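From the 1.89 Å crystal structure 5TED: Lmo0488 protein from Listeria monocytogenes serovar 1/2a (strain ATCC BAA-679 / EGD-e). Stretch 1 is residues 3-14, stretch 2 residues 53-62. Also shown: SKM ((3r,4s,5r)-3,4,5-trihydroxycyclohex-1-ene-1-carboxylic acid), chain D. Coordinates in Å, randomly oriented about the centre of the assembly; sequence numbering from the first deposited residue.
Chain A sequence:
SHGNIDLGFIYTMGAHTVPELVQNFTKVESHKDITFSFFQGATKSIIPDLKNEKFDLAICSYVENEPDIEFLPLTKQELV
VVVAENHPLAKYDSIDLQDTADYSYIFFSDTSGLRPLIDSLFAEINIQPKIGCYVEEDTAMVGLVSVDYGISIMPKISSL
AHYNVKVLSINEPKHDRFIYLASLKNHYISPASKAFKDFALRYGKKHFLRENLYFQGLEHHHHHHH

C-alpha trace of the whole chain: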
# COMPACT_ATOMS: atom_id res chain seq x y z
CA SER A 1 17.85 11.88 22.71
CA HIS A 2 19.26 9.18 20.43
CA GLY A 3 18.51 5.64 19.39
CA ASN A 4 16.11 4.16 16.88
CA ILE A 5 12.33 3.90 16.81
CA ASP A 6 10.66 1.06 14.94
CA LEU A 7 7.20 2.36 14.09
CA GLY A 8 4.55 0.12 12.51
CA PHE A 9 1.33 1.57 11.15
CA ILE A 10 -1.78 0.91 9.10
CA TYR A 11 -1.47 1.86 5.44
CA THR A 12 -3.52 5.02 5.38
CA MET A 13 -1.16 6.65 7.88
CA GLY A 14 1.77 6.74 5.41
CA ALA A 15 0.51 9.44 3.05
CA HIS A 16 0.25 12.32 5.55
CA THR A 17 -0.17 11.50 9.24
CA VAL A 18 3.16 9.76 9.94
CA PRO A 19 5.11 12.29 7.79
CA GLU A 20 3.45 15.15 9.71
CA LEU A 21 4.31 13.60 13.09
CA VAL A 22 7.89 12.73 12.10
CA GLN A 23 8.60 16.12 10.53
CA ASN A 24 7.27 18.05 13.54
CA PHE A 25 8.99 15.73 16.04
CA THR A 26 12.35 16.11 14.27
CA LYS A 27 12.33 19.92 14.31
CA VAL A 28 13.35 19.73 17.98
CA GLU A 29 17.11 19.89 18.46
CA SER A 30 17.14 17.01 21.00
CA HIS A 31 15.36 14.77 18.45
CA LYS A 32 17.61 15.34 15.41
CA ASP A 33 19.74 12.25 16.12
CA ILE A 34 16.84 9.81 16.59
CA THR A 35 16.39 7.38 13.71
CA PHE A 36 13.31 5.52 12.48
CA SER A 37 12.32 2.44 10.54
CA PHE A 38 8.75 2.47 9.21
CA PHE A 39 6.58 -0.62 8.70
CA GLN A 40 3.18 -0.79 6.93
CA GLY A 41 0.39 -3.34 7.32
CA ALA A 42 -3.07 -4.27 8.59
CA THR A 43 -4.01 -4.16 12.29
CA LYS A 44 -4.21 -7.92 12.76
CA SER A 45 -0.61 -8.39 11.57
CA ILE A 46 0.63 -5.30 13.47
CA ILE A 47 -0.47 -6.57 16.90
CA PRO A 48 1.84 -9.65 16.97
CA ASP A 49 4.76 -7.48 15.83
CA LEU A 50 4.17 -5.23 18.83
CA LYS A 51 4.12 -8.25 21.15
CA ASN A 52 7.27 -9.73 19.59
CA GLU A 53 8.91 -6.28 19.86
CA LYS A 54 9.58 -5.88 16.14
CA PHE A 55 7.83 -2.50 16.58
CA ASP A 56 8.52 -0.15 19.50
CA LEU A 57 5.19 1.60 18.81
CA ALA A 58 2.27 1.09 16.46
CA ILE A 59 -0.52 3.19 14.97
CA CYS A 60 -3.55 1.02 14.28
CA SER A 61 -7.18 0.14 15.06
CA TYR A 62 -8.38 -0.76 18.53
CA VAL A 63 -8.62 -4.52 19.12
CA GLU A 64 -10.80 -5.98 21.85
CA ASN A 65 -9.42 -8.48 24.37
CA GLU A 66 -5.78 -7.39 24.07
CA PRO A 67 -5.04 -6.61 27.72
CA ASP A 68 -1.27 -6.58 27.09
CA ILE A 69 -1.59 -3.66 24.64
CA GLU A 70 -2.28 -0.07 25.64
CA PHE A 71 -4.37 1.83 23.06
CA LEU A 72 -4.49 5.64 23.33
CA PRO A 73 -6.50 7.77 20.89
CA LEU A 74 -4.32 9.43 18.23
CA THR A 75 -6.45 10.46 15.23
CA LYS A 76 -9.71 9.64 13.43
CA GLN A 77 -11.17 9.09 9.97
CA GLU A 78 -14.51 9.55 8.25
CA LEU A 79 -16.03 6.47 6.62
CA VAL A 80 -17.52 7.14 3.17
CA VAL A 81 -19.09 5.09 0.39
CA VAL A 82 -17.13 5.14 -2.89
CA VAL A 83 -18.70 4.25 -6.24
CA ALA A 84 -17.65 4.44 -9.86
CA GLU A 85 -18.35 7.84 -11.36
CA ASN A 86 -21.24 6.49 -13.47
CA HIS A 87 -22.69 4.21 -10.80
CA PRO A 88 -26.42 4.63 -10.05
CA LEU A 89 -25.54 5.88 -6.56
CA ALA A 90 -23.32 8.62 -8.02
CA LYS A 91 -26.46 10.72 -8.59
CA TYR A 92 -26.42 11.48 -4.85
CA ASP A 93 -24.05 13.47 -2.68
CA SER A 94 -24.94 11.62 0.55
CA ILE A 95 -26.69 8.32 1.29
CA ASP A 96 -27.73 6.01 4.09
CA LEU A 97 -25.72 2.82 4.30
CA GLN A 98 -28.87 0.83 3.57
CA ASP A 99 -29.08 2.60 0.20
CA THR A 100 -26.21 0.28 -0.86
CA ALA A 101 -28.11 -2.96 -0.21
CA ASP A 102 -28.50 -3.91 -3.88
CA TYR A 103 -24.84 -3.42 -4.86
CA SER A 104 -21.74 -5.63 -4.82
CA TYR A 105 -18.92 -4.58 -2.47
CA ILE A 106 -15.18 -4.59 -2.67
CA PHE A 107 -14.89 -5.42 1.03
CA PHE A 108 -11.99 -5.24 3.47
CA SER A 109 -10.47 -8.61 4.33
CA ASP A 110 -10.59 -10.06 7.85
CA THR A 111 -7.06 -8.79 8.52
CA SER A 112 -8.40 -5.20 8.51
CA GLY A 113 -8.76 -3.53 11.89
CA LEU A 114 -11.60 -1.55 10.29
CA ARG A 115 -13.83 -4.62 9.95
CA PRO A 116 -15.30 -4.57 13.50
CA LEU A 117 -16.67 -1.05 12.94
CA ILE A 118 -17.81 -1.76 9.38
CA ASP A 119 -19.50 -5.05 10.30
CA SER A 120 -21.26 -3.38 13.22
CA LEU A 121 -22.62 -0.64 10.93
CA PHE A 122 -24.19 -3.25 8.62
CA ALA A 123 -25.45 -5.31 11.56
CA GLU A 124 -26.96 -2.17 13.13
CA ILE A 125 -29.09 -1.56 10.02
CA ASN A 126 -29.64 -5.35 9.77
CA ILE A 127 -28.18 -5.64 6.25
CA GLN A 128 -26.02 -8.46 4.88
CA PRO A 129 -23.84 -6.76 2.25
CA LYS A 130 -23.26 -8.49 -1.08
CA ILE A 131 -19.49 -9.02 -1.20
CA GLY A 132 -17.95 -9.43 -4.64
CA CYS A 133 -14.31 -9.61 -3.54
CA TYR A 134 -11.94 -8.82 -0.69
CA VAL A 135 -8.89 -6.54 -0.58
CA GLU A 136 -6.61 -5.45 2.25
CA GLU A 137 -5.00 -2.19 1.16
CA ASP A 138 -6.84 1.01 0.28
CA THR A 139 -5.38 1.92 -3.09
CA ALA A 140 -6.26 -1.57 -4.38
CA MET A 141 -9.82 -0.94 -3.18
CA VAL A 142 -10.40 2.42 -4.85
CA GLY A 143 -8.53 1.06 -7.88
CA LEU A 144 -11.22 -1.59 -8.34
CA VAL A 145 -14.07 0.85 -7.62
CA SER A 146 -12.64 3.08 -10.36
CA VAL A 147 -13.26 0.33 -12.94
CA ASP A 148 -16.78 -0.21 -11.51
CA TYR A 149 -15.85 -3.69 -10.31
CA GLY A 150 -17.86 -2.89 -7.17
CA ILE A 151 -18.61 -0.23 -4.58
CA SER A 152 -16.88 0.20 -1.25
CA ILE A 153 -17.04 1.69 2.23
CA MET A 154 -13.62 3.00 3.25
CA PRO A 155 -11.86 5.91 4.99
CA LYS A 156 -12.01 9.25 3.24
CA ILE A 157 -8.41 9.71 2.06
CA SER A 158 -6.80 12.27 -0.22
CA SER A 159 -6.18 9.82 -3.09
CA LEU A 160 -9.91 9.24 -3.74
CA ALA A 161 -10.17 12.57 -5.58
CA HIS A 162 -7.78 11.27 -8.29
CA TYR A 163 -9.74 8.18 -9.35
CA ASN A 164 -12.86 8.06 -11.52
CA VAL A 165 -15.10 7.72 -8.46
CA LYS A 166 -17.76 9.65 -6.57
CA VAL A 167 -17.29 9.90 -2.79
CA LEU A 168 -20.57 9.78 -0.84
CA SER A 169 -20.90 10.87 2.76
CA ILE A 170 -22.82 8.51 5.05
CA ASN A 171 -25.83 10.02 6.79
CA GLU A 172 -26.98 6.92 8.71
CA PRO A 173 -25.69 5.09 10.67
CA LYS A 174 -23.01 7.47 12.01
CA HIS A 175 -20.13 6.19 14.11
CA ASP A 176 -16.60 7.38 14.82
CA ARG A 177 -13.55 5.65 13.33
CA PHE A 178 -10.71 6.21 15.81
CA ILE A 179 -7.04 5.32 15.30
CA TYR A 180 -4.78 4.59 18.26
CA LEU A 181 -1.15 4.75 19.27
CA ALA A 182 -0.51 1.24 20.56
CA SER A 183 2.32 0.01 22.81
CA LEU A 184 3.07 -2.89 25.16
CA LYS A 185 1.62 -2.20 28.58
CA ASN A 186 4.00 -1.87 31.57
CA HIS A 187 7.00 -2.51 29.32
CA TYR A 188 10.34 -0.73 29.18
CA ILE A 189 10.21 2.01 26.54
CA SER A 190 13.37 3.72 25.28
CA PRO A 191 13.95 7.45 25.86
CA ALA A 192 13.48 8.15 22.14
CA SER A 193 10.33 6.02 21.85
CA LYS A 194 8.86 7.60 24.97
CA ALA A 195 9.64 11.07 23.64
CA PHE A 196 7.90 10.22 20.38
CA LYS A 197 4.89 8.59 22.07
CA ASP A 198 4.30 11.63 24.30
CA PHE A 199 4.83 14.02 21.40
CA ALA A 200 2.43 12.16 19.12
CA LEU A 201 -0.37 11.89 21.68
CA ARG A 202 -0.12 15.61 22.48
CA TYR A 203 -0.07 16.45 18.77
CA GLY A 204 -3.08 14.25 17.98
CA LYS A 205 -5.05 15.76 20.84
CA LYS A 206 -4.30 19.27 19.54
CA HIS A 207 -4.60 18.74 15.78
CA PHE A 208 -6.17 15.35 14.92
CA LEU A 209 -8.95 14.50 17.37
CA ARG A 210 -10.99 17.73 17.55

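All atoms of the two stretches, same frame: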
# COMPACT_ATOMS: atom_id res chain seq x y z
N GLY A 3 19.14 6.93 19.55
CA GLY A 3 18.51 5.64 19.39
C GLY A 3 17.54 5.63 18.22
O GLY A 3 17.30 6.64 17.55
N ASN A 4 16.99 4.45 18.00
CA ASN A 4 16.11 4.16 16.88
C ASN A 4 14.71 3.87 17.38
O ASN A 4 14.52 3.38 18.49
CB ASN A 4 16.61 2.96 16.09
CG ASN A 4 15.72 2.65 14.91
OD1 ASN A 4 15.71 3.38 13.93
ND2 ASN A 4 14.98 1.55 14.99
N ILE A 5 13.72 4.20 16.54
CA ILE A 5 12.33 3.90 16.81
C ILE A 5 11.80 3.07 15.65
O ILE A 5 11.84 3.52 14.49
CB ILE A 5 11.47 5.16 16.99
CG1 ILE A 5 11.93 5.94 18.22
CG2 ILE A 5 9.97 4.76 17.09
CD1 ILE A 5 11.35 7.33 18.31
N ASP A 6 11.33 1.87 15.94
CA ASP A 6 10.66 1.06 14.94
C ASP A 6 9.17 1.30 15.06
O ASP A 6 8.54 0.90 16.05
CB ASP A 6 10.99 -0.42 15.10
CG ASP A 6 12.43 -0.72 14.76
OD1 ASP A 6 12.94 -0.16 13.75
OD2 ASP A 6 13.04 -1.50 15.49
N LEU A 7 8.60 1.95 14.05
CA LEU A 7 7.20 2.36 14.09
C LEU A 7 6.43 1.60 13.02
O LEU A 7 6.72 1.73 11.82
CB LEU A 7 7.11 3.86 13.87
CG LEU A 7 5.70 4.43 13.86
CD1 LEU A 7 5.10 4.31 15.29
CD2 LEU A 7 5.82 5.87 13.39
N GLY A 8 5.43 0.83 13.43
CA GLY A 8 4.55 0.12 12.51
C GLY A 8 3.19 0.80 12.46
O GLY A 8 2.69 1.26 13.49
N PHE A 9 2.60 0.86 11.27
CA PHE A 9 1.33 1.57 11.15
C PHE A 9 0.47 1.04 10.00
O PHE A 9 0.96 0.43 9.04
CB PHE A 9 1.56 3.08 11.01
CG PHE A 9 2.48 3.49 9.89
CD1 PHE A 9 1.99 3.67 8.60
CD2 PHE A 9 3.83 3.76 10.13
CE1 PHE A 9 2.82 4.11 7.57
CE2 PHE A 9 4.67 4.19 9.11
CZ PHE A 9 4.17 4.37 7.83
N ILE A 10 -0.83 1.30 10.13
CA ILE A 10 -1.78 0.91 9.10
C ILE A 10 -1.60 1.82 7.89
O ILE A 10 -1.24 2.99 8.01
CB ILE A 10 -3.22 0.96 9.63
CG1 ILE A 10 -3.55 2.36 10.16
CG2 ILE A 10 -3.43 -0.05 10.74
CD1 ILE A 10 -5.00 2.49 10.72
N TYR A 11 -1.87 1.25 6.71
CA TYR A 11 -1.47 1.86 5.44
C TYR A 11 -1.87 3.32 5.32
O TYR A 11 -1.12 4.14 4.79
CB TYR A 11 -2.09 1.08 4.30
CG TYR A 11 -1.64 -0.35 4.20
CD1 TYR A 11 -0.37 -0.67 3.73
CD2 TYR A 11 -2.50 -1.39 4.54
CE1 TYR A 11 0.04 -1.99 3.61
CE2 TYR A 11 -2.10 -2.72 4.42
CZ TYR A 11 -0.83 -3.01 3.96
OH TYR A 11 -0.42 -4.31 3.81
N THR A 12 -3.11 3.65 5.70
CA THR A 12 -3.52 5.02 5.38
C THR A 12 -2.70 6.06 6.13
O THR A 12 -2.77 7.24 5.79
CB THR A 12 -5.02 5.26 5.63
OG1 THR A 12 -5.33 5.05 7.01
CG2 THR A 12 -5.89 4.36 4.73
N MET A 13 -1.93 5.66 7.14
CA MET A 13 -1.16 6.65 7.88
C MET A 13 0.11 7.09 7.15
O MET A 13 0.73 8.07 7.57
CB MET A 13 -0.82 6.13 9.27
CG MET A 13 -2.04 5.85 10.15
SD MET A 13 -2.93 7.32 10.75
CE MET A 13 -4.12 7.59 9.44
N GLY A 14 0.50 6.41 6.07
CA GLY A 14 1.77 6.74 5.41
C GLY A 14 1.72 8.03 4.62
O GLY A 14 2.70 8.78 4.57
N GLU A 53 7.99 -7.40 19.74
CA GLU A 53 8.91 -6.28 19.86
C GLU A 53 9.58 -5.90 18.56
O GLU A 53 10.56 -5.15 18.58
CB GLU A 53 9.98 -6.57 20.92
CG GLU A 53 9.39 -6.79 22.32
CD GLU A 53 10.44 -7.12 23.35
OE1 GLU A 53 10.50 -8.30 23.78
OE2 GLU A 53 11.19 -6.20 23.74
N LYS A 54 9.08 -6.38 17.41
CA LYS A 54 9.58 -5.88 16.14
C LYS A 54 9.32 -4.38 16.01
O LYS A 54 10.14 -3.65 15.43
CB LYS A 54 8.93 -6.63 14.97
CG LYS A 54 9.57 -7.98 14.69
CD LYS A 54 9.17 -8.49 13.31
CE LYS A 54 9.99 -9.71 12.90
NZ LYS A 54 9.90 -10.80 13.90
N PHE A 55 8.18 -3.92 16.52
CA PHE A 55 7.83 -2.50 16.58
C PHE A 55 7.97 -2.03 18.03
O PHE A 55 7.58 -2.73 18.97
CB PHE A 55 6.38 -2.24 16.11
CG PHE A 55 6.04 -2.84 14.76
CD1 PHE A 55 7.03 -3.07 13.81
CD2 PHE A 55 4.73 -3.17 14.45
CE1 PHE A 55 6.71 -3.62 12.57
CE2 PHE A 55 4.41 -3.73 13.22
CZ PHE A 55 5.39 -3.95 12.27
N ASP A 56 8.55 -0.83 18.20
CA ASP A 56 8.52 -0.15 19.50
C ASP A 56 7.14 0.45 19.77
O ASP A 56 6.68 0.49 20.92
CB ASP A 56 9.58 0.95 19.54
CG ASP A 56 10.98 0.40 19.37
OD1 ASP A 56 11.37 -0.47 20.18
OD2 ASP A 56 11.69 0.82 18.42
N LEU A 57 6.49 0.94 18.72
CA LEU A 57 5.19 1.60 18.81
C LEU A 57 4.42 1.27 17.55
O LEU A 57 5.01 1.03 16.49
CB LEU A 57 5.31 3.13 18.92
CG LEU A 57 6.14 3.74 20.06
CD1 LEU A 57 6.38 5.23 19.85
CD2 LEU A 57 5.46 3.48 21.40
N ALA A 58 3.09 1.32 17.64
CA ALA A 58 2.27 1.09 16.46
C ALA A 58 1.14 2.11 16.42
O ALA A 58 0.74 2.67 17.44
CB ALA A 58 1.70 -0.32 16.42
N ILE A 59 0.66 2.38 15.21
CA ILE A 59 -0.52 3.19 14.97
C ILE A 59 -1.51 2.31 14.23
O ILE A 59 -1.25 1.90 13.09
CB ILE A 59 -0.19 4.45 14.15
CG1 ILE A 59 0.85 5.31 14.90
CG2 ILE A 59 -1.49 5.22 13.85
CD1 ILE A 59 1.38 6.52 14.09
N CYS A 60 -2.65 2.02 14.86
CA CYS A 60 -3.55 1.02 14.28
C CYS A 60 -4.95 1.14 14.90
O CYS A 60 -5.24 2.06 15.67
CB CYS A 60 -2.98 -0.39 14.46
SG CYS A 60 -2.89 -0.91 16.18
N SER A 61 -5.82 0.20 14.53
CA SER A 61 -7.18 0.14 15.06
C SER A 61 -7.17 -0.48 16.45
O SER A 61 -6.30 -1.28 16.80
CB SER A 61 -8.10 -0.70 14.16
OG SER A 61 -8.23 -0.12 12.86
N TYR A 62 -8.16 -0.10 17.25
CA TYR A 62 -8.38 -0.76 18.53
C TYR A 62 -8.77 -2.22 18.30
O TYR A 62 -9.49 -2.55 17.36
CB TYR A 62 -9.48 -0.04 19.31
CG TYR A 62 -9.80 -0.66 20.65
CD1 TYR A 62 -8.93 -0.51 21.73
CD2 TYR A 62 -10.96 -1.39 20.85
CE1 TYR A 62 -9.22 -1.07 22.97
CE2 TYR A 62 -11.25 -1.96 22.09
CZ TYR A 62 -10.38 -1.79 23.14
OH TYR A 62 -10.64 -2.35 24.36
O12 SKM D . -5.58 0.37 5.37
C8 SKM D . -6.68 -0.53 5.34
C6 SKM D . -6.32 -1.78 5.80
O7 SKM D . -7.42 -2.68 5.77
C5 SKM D . -5.78 -1.78 7.36
C4 SKM D . -6.69 -1.09 8.28
C1 SKM D . -6.63 -1.31 9.80
O2 SKM D . -6.06 -2.35 10.24
O3 SKM D . -7.16 -0.47 10.59
C10 SKM D . -7.73 -0.02 7.68
C9 SKM D . -7.94 0.10 6.27
O11 SKM D . -8.07 1.43 5.96
O HOH W 1 14.43 0.24 17.73
O HOH W 2 12.49 -2.89 17.50

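What anchors the start of the contact? The shortest direct polar link is between Asp 6 N and Asp 56 OD2, a nearly straight hydrogen bond of 2.7 Å in which a carboxylate oxygen takes the place a backbone carbonyl would fill further along the sheet. Asp 56 N answers with a 2.8 Å bond to Asp 6 O, so each of the two residues donates its amide to the other. The same carbonyl, Asp 6 O, also receives a weak bond from Leu 57 N at 3.4 Å. The arrangement also brings like charges close, with Asp 6 OD2 and Asp 56 OD2 4.0 Å apart. Water 1 sits to one side of the pair, within hydrogen-bonding distance of both oxygens, 3.2 Å from Asp 6 OD2 and 2.9 Å from Asp 56 OD2, and accepts a bond from Asn 4 ND2 at 3.1 Å. A second water lies 2.5 Å from Asp 6 OD2 and 3.2 Å from Glu 53 O.

How do the backbones continue from there? They run as neighbouring parallel strands, their directions only 10° apart, with Leu 7 paired with Leu 57, Gly 8 with Ala 58 and Phe 9 with Ile 59. Gly 8 bonds through both its amide and its carbonyl: Gly 8 N donates to Leu 57 O at 3.1 Å, and Gly 8 O accepts from Ile 59 N at 2.9 Å. Ile 10 N then donates to Ile 59 O at 3.0 Å. This alternation is typical of parallel strands, in which one residue bonds to two residues flanking its partner. Close CA-H...O contacts supplement the ladder, including Ala 58 CA to Gly 8 O at 3.0 Å and Phe 9 CA to Ile 59 O at 3.2 Å.

Why does glycine suit position 8? The ring of Phe 55 lies over it, with Gly 8 CA 3.8 Å from the centroid of the Phe 55 ring and almost on the ring normal, a CH-pi contact against the aromatic face. A CB at Gly 8 would fall 2.4 Å from Phe 55 CD2, a clash, so the bare backbone leaves room for the ring.

Which side chains close the other face of the sheet? Leu 7, Leu 57, Phe 9 and Ile 59 point there together and make an apolar layer. Leu 7 CD1 reaches Leu 57 CB at 3.8 Å, and Phe 9 CB meets Ile 59 CB at the same 3.8 Å, although the Phe 9 ring leads away. Ile 59 has the largest area covered by the opposing stretch, and beyond the strand Met 13 CG adds a contact with Ile 59 CG2 at 3.8 Å. Near the ligand end, Ile 10 CG2 packs against Cys 60 CB at 3.8 Å and lies 3.5 Å from SKM O2, while Ser 61 OG donates a short 2.5 Å hydrogen bond to SKM O3, so both stretches touch the bound acid.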